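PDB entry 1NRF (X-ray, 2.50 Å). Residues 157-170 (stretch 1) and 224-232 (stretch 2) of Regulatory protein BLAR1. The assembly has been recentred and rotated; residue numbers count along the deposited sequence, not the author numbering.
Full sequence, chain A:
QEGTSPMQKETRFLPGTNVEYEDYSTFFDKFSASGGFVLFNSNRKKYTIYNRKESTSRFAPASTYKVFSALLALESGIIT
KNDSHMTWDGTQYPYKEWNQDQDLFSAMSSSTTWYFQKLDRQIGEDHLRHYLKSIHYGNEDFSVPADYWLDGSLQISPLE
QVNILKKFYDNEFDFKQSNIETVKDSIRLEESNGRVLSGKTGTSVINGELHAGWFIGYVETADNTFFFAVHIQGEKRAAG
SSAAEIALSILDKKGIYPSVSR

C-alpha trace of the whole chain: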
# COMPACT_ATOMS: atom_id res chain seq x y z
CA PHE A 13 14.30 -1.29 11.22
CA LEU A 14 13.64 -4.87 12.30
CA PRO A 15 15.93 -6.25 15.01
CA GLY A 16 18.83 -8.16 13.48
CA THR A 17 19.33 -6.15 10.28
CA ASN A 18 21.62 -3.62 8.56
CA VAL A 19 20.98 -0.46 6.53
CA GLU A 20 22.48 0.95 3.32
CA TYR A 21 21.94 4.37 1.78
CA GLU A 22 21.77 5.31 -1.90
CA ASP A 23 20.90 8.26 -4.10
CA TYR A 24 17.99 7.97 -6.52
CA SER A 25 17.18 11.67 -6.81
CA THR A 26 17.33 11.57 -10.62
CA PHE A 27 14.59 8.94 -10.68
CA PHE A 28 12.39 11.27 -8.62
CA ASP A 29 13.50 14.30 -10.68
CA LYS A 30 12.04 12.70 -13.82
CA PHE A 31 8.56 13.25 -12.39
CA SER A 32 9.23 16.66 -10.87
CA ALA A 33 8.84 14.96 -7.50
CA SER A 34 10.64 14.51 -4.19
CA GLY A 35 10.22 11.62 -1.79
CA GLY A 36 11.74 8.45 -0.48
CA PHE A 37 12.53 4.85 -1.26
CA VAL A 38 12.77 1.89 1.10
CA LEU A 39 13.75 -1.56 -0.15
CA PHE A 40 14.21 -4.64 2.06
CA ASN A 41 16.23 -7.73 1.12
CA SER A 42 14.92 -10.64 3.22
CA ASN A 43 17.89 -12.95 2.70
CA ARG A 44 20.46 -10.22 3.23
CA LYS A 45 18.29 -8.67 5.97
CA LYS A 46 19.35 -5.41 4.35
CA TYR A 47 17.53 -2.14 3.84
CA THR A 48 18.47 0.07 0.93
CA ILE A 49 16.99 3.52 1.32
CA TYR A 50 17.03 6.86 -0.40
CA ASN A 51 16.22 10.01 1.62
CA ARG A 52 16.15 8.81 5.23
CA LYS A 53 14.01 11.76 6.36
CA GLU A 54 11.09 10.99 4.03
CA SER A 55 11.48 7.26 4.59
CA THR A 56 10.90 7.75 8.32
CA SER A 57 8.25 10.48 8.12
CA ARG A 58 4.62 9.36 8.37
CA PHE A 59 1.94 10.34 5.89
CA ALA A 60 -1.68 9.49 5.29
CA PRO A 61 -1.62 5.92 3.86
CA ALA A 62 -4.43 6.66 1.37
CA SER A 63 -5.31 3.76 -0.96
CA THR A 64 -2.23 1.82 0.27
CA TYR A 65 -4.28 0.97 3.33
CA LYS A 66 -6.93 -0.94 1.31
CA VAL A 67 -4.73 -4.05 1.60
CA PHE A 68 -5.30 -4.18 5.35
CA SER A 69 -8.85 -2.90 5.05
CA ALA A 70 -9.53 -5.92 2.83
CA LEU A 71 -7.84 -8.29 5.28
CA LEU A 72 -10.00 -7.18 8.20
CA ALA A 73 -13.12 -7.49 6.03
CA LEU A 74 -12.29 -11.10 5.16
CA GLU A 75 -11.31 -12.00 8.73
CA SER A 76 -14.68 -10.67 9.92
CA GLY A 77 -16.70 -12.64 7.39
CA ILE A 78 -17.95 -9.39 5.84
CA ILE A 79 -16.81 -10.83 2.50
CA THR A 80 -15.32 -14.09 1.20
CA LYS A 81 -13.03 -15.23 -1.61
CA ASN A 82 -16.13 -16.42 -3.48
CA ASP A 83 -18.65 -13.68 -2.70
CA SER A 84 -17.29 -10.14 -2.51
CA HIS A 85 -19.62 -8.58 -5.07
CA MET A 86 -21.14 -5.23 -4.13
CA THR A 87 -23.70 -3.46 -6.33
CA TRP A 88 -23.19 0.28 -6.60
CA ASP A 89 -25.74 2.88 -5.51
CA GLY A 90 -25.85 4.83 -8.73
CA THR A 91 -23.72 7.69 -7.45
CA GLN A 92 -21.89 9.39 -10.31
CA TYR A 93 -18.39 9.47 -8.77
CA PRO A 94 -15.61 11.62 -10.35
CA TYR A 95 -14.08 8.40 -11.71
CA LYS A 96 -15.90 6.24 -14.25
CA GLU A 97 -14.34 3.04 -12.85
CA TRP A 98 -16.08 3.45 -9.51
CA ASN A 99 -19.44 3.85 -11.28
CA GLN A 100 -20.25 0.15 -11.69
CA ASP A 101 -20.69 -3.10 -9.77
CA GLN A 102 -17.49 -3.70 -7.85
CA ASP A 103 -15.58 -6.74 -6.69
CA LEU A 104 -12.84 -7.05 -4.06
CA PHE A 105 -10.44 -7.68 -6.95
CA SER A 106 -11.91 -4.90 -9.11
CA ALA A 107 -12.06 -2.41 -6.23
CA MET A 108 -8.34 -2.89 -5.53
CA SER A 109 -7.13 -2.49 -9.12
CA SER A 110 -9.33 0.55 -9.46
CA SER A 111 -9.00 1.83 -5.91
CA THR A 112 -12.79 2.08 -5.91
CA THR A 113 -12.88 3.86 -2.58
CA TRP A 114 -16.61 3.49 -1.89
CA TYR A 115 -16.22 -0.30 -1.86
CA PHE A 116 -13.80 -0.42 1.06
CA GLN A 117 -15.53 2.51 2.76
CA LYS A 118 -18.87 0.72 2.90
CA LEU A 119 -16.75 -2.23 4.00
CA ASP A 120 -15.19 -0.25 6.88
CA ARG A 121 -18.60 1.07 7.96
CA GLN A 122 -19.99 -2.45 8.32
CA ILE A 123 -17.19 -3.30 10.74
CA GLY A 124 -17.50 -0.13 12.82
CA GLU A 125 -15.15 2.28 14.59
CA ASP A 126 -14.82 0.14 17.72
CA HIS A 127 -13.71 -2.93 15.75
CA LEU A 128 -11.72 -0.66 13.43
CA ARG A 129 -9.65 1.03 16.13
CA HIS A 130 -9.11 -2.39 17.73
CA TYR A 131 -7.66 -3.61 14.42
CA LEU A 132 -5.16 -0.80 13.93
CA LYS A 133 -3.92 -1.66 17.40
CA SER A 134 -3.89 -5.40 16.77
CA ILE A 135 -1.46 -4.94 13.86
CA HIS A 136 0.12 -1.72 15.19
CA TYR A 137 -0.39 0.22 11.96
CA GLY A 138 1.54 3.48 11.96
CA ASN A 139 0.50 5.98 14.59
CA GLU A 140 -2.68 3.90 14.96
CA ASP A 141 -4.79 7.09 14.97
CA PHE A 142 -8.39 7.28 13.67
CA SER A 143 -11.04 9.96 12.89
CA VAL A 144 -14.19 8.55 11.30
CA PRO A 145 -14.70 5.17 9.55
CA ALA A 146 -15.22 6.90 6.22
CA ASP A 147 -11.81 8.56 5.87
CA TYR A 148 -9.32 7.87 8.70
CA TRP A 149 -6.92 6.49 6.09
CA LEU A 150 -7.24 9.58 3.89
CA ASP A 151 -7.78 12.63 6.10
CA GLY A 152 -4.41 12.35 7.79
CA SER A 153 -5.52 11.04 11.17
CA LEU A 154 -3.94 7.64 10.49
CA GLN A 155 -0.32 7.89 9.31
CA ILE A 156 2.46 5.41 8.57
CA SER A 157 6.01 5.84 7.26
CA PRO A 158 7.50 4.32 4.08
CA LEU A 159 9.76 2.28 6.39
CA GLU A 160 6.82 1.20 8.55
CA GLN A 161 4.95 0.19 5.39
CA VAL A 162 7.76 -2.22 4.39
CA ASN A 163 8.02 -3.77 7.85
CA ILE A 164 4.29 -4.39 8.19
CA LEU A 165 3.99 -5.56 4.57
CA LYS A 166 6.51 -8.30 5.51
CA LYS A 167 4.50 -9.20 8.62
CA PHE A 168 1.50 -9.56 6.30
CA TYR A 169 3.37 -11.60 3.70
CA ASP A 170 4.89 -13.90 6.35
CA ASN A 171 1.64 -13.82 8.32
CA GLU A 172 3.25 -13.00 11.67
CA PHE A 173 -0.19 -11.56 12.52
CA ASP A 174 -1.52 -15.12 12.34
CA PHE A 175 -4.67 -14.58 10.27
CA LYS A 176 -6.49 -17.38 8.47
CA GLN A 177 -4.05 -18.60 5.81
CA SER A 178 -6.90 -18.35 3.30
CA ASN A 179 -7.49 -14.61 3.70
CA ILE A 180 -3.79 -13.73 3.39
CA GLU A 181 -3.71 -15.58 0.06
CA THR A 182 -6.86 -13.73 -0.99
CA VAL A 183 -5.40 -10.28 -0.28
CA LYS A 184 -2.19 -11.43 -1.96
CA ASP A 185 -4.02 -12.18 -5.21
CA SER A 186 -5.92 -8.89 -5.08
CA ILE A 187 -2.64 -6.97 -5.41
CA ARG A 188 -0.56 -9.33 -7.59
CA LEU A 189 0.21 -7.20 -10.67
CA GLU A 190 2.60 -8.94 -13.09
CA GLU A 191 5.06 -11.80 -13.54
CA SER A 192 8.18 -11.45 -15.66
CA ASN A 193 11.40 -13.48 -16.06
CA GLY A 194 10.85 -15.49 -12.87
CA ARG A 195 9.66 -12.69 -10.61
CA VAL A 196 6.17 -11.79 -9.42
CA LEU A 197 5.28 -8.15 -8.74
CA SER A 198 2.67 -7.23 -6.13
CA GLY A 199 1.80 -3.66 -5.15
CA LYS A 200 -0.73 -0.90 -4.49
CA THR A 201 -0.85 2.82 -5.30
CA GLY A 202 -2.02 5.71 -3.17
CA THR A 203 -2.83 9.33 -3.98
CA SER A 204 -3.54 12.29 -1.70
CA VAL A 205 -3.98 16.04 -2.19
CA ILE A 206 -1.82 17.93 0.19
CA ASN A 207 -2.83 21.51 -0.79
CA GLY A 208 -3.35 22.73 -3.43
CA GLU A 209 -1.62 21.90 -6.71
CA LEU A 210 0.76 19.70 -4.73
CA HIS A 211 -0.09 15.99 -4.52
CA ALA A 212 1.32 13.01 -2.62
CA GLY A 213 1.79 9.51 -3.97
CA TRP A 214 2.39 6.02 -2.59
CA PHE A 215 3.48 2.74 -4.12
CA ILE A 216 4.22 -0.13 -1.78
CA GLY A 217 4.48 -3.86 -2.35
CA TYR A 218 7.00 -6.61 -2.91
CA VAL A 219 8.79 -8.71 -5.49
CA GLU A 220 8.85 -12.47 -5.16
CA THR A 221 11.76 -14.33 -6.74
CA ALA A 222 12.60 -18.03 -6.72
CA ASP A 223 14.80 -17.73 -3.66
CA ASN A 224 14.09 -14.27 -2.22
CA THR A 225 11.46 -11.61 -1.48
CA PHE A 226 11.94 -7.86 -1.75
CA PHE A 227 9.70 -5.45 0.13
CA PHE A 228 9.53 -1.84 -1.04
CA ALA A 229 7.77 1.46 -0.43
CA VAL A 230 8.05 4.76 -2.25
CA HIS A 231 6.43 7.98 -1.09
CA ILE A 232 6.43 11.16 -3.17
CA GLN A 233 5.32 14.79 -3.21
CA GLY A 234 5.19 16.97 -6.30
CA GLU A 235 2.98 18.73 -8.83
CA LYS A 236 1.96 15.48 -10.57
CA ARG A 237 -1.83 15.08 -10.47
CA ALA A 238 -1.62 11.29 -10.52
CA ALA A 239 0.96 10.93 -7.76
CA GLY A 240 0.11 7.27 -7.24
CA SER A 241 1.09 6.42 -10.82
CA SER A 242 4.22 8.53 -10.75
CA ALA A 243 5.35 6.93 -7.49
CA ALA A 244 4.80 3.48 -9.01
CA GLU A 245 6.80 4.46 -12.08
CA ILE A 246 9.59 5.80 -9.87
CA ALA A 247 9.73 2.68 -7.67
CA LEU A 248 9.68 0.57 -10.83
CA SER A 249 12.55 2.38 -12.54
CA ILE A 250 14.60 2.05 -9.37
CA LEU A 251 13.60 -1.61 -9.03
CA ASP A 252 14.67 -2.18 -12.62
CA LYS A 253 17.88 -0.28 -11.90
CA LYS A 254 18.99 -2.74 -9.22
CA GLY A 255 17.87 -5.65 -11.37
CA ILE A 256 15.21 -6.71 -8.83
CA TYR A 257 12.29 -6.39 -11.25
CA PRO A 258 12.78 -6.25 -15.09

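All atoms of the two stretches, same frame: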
# COMPACT_ATOMS: atom_id res chain seq x y z
N SER A 157 4.84 5.44 8.03
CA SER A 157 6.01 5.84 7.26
C SER A 157 6.35 4.82 6.19
O SER A 157 5.93 3.68 6.27
CB SER A 157 7.23 5.99 8.17
OG SER A 157 7.68 4.72 8.61
N PRO A 158 7.10 5.24 5.16
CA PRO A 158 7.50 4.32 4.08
C PRO A 158 8.21 3.10 4.68
O PRO A 158 8.04 1.98 4.22
CB PRO A 158 8.43 5.18 3.24
CG PRO A 158 7.81 6.55 3.36
CD PRO A 158 7.45 6.64 4.83
N LEU A 159 9.02 3.33 5.71
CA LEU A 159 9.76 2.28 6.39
C LEU A 159 8.80 1.37 7.15
O LEU A 159 8.94 0.14 7.13
CB LEU A 159 10.76 2.90 7.37
CG LEU A 159 11.63 1.92 8.17
CD1 LEU A 159 12.43 1.06 7.22
CD2 LEU A 159 12.54 2.70 9.10
N GLU A 160 7.82 1.97 7.81
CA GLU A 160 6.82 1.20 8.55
C GLU A 160 6.01 0.35 7.57
O GLU A 160 5.67 -0.80 7.86
CB GLU A 160 5.90 2.13 9.33
CG GLU A 160 6.45 2.55 10.69
CD GLU A 160 5.60 3.63 11.38
OE1 GLU A 160 5.76 3.82 12.59
OE2 GLU A 160 4.77 4.29 10.70
N GLN A 161 5.70 0.92 6.41
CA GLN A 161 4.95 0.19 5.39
C GLN A 161 5.66 -1.12 5.05
O GLN A 161 5.05 -2.19 5.06
CB GLN A 161 4.81 1.05 4.12
CG GLN A 161 3.91 2.27 4.24
CD GLN A 161 2.45 1.98 3.88
OE1 GLN A 161 1.71 2.88 3.45
NE2 GLN A 161 2.03 0.74 4.07
N VAL A 162 6.96 -1.04 4.73
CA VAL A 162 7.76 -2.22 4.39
C VAL A 162 7.75 -3.26 5.50
O VAL A 162 7.50 -4.44 5.25
CB VAL A 162 9.26 -1.84 4.07
CG1 VAL A 162 10.14 -3.08 4.09
CG2 VAL A 162 9.36 -1.15 2.69
N ASN A 163 7.99 -2.82 6.74
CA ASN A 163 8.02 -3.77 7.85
C ASN A 163 6.70 -4.48 8.07
O ASN A 163 6.68 -5.69 8.32
CB ASN A 163 8.48 -3.09 9.15
CG ASN A 163 9.93 -2.61 9.09
OD1 ASN A 163 10.76 -3.19 8.39
ND2 ASN A 163 10.23 -1.56 9.83
N ILE A 164 5.58 -3.76 7.97
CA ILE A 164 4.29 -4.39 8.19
C ILE A 164 3.86 -5.21 6.97
O ILE A 164 3.17 -6.22 7.10
CB ILE A 164 3.18 -3.35 8.62
CG1 ILE A 164 2.04 -4.07 9.33
CG2 ILE A 164 2.67 -2.55 7.41
CD1 ILE A 164 1.00 -3.14 9.96
N LEU A 165 4.30 -4.80 5.78
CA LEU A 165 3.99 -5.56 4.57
C LEU A 165 4.63 -6.95 4.69
O LEU A 165 4.06 -7.94 4.22
CB LEU A 165 4.51 -4.86 3.32
CG LEU A 165 3.54 -3.99 2.51
CD1 LEU A 165 4.30 -3.18 1.47
CD2 LEU A 165 2.51 -4.87 1.83
N LYS A 166 5.81 -7.03 5.32
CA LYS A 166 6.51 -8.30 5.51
C LYS A 166 5.75 -9.15 6.54
O LYS A 166 5.62 -10.37 6.37
CB LYS A 166 7.95 -8.09 5.98
CG LYS A 166 8.70 -9.40 6.23
CD LYS A 166 10.11 -9.17 6.74
CE LYS A 166 10.77 -10.48 7.18
NZ LYS A 166 11.10 -11.41 6.07
N LYS A 167 5.28 -8.50 7.60
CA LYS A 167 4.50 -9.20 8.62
C LYS A 167 3.23 -9.80 7.99
O LYS A 167 2.75 -10.86 8.41
CB LYS A 167 4.10 -8.25 9.75
CG LYS A 167 5.21 -7.98 10.73
CD LYS A 167 4.64 -7.59 12.07
CE LYS A 167 5.75 -7.33 13.07
NZ LYS A 167 6.59 -6.19 12.63
N PHE A 168 2.69 -9.10 7.00
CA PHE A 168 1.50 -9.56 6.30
C PHE A 168 1.84 -10.75 5.41
O PHE A 168 1.17 -11.79 5.44
CB PHE A 168 0.92 -8.43 5.44
CG PHE A 168 0.12 -8.92 4.27
CD1 PHE A 168 0.68 -8.97 3.00
CD2 PHE A 168 -1.19 -9.36 4.45
CE1 PHE A 168 -0.05 -9.45 1.93
CE2 PHE A 168 -1.91 -9.85 3.38
CZ PHE A 168 -1.34 -9.90 2.11
N TYR A 169 2.89 -10.58 4.61
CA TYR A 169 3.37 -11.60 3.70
C TYR A 169 3.70 -12.88 4.44
O TYR A 169 3.27 -13.97 4.04
CB TYR A 169 4.62 -11.08 2.98
CG TYR A 169 5.17 -12.02 1.94
CD1 TYR A 169 4.62 -12.07 0.65
CD2 TYR A 169 6.21 -12.89 2.24
CE1 TYR A 169 5.10 -12.95 -0.30
CE2 TYR A 169 6.70 -13.79 1.29
CZ TYR A 169 6.14 -13.81 0.02
OH TYR A 169 6.62 -14.70 -0.92
N ASP A 170 4.48 -12.75 5.52
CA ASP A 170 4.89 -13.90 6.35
C ASP A 170 3.77 -14.38 7.26
O ASP A 170 3.81 -15.49 7.79
CB ASP A 170 6.08 -13.53 7.25
CG ASP A 170 7.34 -13.24 6.47
OD1 ASP A 170 7.37 -13.52 5.26
OD2 ASP A 170 8.30 -12.73 7.09
N ASN A 224 14.09 -15.47 -3.05
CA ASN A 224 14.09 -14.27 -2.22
C ASN A 224 12.79 -13.45 -2.35
O ASN A 224 11.97 -13.70 -3.23
CB ASN A 224 15.30 -13.41 -2.59
CG ASN A 224 15.81 -12.55 -1.44
OD1 ASN A 224 15.28 -12.60 -0.33
ND2 ASN A 224 16.84 -11.77 -1.71
N THR A 225 12.62 -12.48 -1.46
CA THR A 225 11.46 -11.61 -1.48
C THR A 225 11.91 -10.20 -1.12
O THR A 225 12.57 -9.99 -0.09
CB THR A 225 10.39 -12.05 -0.49
OG1 THR A 225 10.11 -13.44 -0.69
CG2 THR A 225 9.10 -11.26 -0.70
N PHE A 226 11.56 -9.25 -1.97
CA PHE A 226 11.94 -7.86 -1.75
C PHE A 226 10.72 -7.04 -1.41
O PHE A 226 9.73 -7.06 -2.13
CB PHE A 226 12.59 -7.30 -3.03
CG PHE A 226 13.89 -7.96 -3.39
CD1 PHE A 226 15.10 -7.44 -2.93
CD2 PHE A 226 13.90 -9.13 -4.14
CE1 PHE A 226 16.31 -8.08 -3.22
CE2 PHE A 226 15.10 -9.79 -4.44
CZ PHE A 226 16.31 -9.26 -3.98
N PHE A 227 10.80 -6.31 -0.30
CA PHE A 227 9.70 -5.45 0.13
C PHE A 227 10.11 -4.01 -0.13
O PHE A 227 11.22 -3.61 0.21
CB PHE A 227 9.39 -5.66 1.61
CG PHE A 227 8.89 -7.04 1.94
CD1 PHE A 227 9.77 -8.06 2.26
CD2 PHE A 227 7.53 -7.32 1.89
CE1 PHE A 227 9.31 -9.34 2.53
CE2 PHE A 227 7.05 -8.59 2.16
CZ PHE A 227 7.95 -9.61 2.48
N PHE A 228 9.22 -3.23 -0.72
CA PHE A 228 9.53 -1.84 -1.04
C PHE A 228 8.38 -0.86 -0.81
O PHE A 228 7.20 -1.22 -0.80
CB PHE A 228 9.96 -1.73 -2.51
CG PHE A 228 8.90 -2.17 -3.47
CD1 PHE A 228 8.78 -3.50 -3.83
CD2 PHE A 228 7.96 -1.25 -3.95
CE1 PHE A 228 7.73 -3.92 -4.66
CE2 PHE A 228 6.91 -1.66 -4.77
CZ PHE A 228 6.80 -3.00 -5.13
N ALA A 229 8.74 0.41 -0.65
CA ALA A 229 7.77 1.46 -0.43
C ALA A 229 8.38 2.76 -0.91
O ALA A 229 9.52 3.10 -0.57
CB ALA A 229 7.40 1.54 1.05
N VAL A 230 7.62 3.48 -1.73
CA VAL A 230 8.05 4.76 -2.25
C VAL A 230 6.97 5.78 -1.90
O VAL A 230 5.78 5.51 -2.08
CB VAL A 230 8.18 4.72 -3.79
CG1 VAL A 230 8.24 6.13 -4.35
CG2 VAL A 230 9.44 3.97 -4.19
N HIS A 231 7.39 6.93 -1.38
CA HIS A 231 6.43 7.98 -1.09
C HIS A 231 6.94 9.25 -1.74
O HIS A 231 8.11 9.60 -1.59
CB HIS A 231 6.25 8.21 0.41
CG HIS A 231 5.30 9.33 0.73
ND1 HIS A 231 5.69 10.65 0.74
CD2 HIS A 231 3.97 9.33 0.96
CE1 HIS A 231 4.64 11.42 0.96
NE2 HIS A 231 3.58 10.64 1.09
N ILE A 232 6.05 9.94 -2.46
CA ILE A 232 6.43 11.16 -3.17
C ILE A 232 5.54 12.37 -2.91
O ILE A 232 4.45 12.28 -2.34
CB ILE A 232 6.44 10.93 -4.70
CG1 ILE A 232 5.02 10.63 -5.18
CG2 ILE A 232 7.37 9.78 -5.06
CD1 ILE A 232 4.88 10.59 -6.70
O HOH W 1 9.21 -15.35 -2.76

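A helix laid against a β-strand packs best where small residues let the backbones close in and large ones fill the space left beside them, and BLAR1 offers a compact example. Helix 158-170 runs roughly antiparallel to strand 225-232, at 150°, with the axes 7.2 Å apart at their closest. Alternation along the strand turns Thr225, Phe227, Ala229 and His231 toward the helix. Ala229 is the shallow point: its methyl lets the helix approach until Pro158 O lies 3.3 Å from Ala229 CB, while Val162 CG2 sits 3.7 Å from that same CB. Beside it, the ring of Pro158 rests on His231, CG to CB 3.7 Å.

Phe227 is the principal bump, burying more area than any other residue here. Its ring enters a hollow lined by Val162, Leu165, Lys166 and Tyr169. Lys166 covers one face, its CB 3.8 Å from the centroid of the Phe227 ring and nearly on the normal, whereas Tyr169 CB meets the ring edge at Phe227 CE2, 3.6 Å away. That edge also points toward the Tyr169 face, the planes at 79°. Thr225 CG2 lies over a Tyr169 face, 4.2 Å from the ring centroid. No direct hydrogen bond crosses the contact; a water bridges Tyr169 OH and Thr225 OG1.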